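Local coordinates for Lmo2184 protein (Listeria monocytogenes serovar 1/2a, PDB 5JOQ) that probably binds heme as the substrate-binding lipoprotein of an iron-uptake ABC transporter, at residues S178-T183 and V206-S211. Sequence-based numbering, arbitrary orientation. Where two conformers were deposited one is given.
Sequences SYLVVT and VEYLAS
Val206 O accepts a 2.7 Å hydrogen bond from Thr183 OG1, which lies in the carbonyl plane on a lone pair. With chi1 of 74°, that hydroxyl sits between the backbone N and carbonyl carbon of Thr183, where His185 N also hydrogen-bonds to it. Glu207 O accepts a hydrogen bond from Thr183 N (3.1 Å); the N-H points straight at it, although the donor is tilted 32° from the carbonyl plane. The side chain of Tyr208 runs beside Val182, pointing the same way: Val182 CG2 meets the ring edge at CD1 (4.1 Å). Leu180 crosses this side chain at about a right angle, its CD1 resting 3.8 Å from Tyr208 CB. Leu209 forms the antiparallel hydrogen-bonded pair with Val181, through Val181 N to Leu209 O (2.8 Å) and Leu209 N to Val181 O (2.9 Å). On the sheet face opposite Tyr208, Val181 CB and Leu209 CB lie 4.2 Å apart. By Ser211 a water takes over the link, donating to Tyr179 O and accepting from Ser211 N, while Ser211 CB packs against Val181 CG2. Strand 180-182 lies between strand 208-210 and strand 168-173, antiparallel to both, in a mixed sheet of the solute-binding fold; Ile201, in a loop, touches Val181 and Leu209, Met173 lies against Leu180, Val182 and Tyr208, and helix 213-219 follows Ser211 closely.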
# COMPACT_ATOMS: atom_id res chain seq x y z
N SER A 178 -9.67 10.09 7.45
CA SER A 178 -9.77 11.02 6.33
C SER A 178 -10.78 10.57 5.27
O SER A 178 -10.67 10.97 4.10
CB SER A 178 -8.39 11.22 5.68
OG SER A 178 -7.76 9.98 5.41
N TYR A 179 -11.79 9.77 5.65
CA TYR A 179 -12.78 9.29 4.68
C TYR A 179 -13.49 10.46 4.03
O TYR A 179 -13.94 11.38 4.72
CB TYR A 179 -13.82 8.41 5.36
CG TYR A 179 -13.27 7.10 5.86
CD1 TYR A 179 -12.82 6.13 4.97
CD2 TYR A 179 -13.23 6.84 7.24
CE1 TYR A 179 -12.33 4.91 5.44
CE2 TYR A 179 -12.76 5.62 7.71
CZ TYR A 179 -12.29 4.67 6.81
OH TYR A 179 -11.80 3.47 7.27
N LEU A 180 -13.61 10.41 2.70
CA LEU A 180 -14.48 11.31 1.94
C LEU A 180 -15.85 10.67 1.73
O LEU A 180 -15.95 9.46 1.51
CB LEU A 180 -13.88 11.61 0.56
CG LEU A 180 -12.58 12.42 0.62
CD1 LEU A 180 -11.94 12.46 -0.76
CD2 LEU A 180 -12.88 13.85 1.07
N VAL A 181 -16.90 11.50 1.72
CA VAL A 181 -18.23 11.04 1.31
C VAL A 181 -18.33 11.12 -0.20
O VAL A 181 -17.99 12.14 -0.80
CB VAL A 181 -19.30 11.90 1.98
CG1 VAL A 181 -20.68 11.46 1.51
CG2 VAL A 181 -19.19 11.75 3.50
N VAL A 182 -18.78 10.04 -0.83
CA VAL A 182 -18.86 9.95 -2.30
C VAL A 182 -20.31 10.24 -2.70
O VAL A 182 -21.23 9.59 -2.19
CB VAL A 182 -18.41 8.57 -2.81
CG1 VAL A 182 -18.42 8.54 -4.32
CG2 VAL A 182 -16.97 8.20 -2.31
N THR A 183 -20.50 11.22 -3.59
CA THR A 183 -21.84 11.56 -4.04
C THR A 183 -22.21 10.81 -5.33
O THR A 183 -21.39 10.13 -5.94
CB THR A 183 -21.97 13.05 -4.31
OG1 THR A 183 -21.29 13.37 -5.54
CG2 THR A 183 -21.38 13.88 -3.12
N VAL A 206 -20.60 18.47 -5.83
CA VAL A 206 -19.26 17.95 -5.95
C VAL A 206 -19.24 16.44 -5.91
O VAL A 206 -20.17 15.82 -5.47
CB VAL A 206 -18.35 18.43 -4.81
CG1 VAL A 206 -18.16 19.93 -4.85
CG2 VAL A 206 -18.89 17.99 -3.47
N GLU A 207 -18.15 15.88 -6.41
CA GLU A 207 -17.95 14.42 -6.40
C GLU A 207 -17.63 13.88 -5.01
O GLU A 207 -18.09 12.78 -4.63
CB GLU A 207 -16.80 14.08 -7.36
CG GLU A 207 -17.12 14.33 -8.84
CD GLU A 207 -15.86 14.26 -9.73
OE1 GLU A 207 -14.82 13.76 -9.26
OE2 GLU A 207 -15.91 14.68 -10.89
N TYR A 208 -16.79 14.59 -4.23
CA TYR A 208 -16.33 14.12 -2.92
C TYR A 208 -16.49 15.23 -1.90
O TYR A 208 -16.15 16.39 -2.18
CB TYR A 208 -14.85 13.65 -2.95
CG TYR A 208 -14.59 12.67 -4.06
CD1 TYR A 208 -15.14 11.39 -4.01
CD2 TYR A 208 -13.82 13.03 -5.16
CE1 TYR A 208 -14.95 10.50 -5.06
CE2 TYR A 208 -13.63 12.15 -6.21
CZ TYR A 208 -14.20 10.88 -6.13
OH TYR A 208 -14.00 10.03 -7.19
N LEU A 209 -17.05 14.89 -0.74
CA LEU A 209 -17.27 15.82 0.35
C LEU A 209 -16.45 15.41 1.57
O LEU A 209 -16.22 14.21 1.81
CB LEU A 209 -18.76 15.86 0.79
CG LEU A 209 -19.78 16.35 -0.22
CD1 LEU A 209 -21.14 15.81 0.12
CD2 LEU A 209 -19.78 17.86 -0.18
N ALA A 210 -16.09 16.39 2.37
CA ALA A 210 -15.57 16.09 3.70
C ALA A 210 -16.69 15.47 4.54
O ALA A 210 -17.86 15.81 4.39
CB ALA A 210 -15.04 17.36 4.37
N SER A 211 -16.35 14.51 5.40
CA SER A 211 -17.39 13.79 6.13
C SER A 211 -17.86 14.64 7.31
O SER A 211 -17.05 15.16 8.07
CB SER A 211 -16.87 12.44 6.60
OG SER A 211 -15.70 12.66 7.40
O HOH W 1 -13.14 10.68 8.52
O HOH W 2 -13.41 13.97 5.57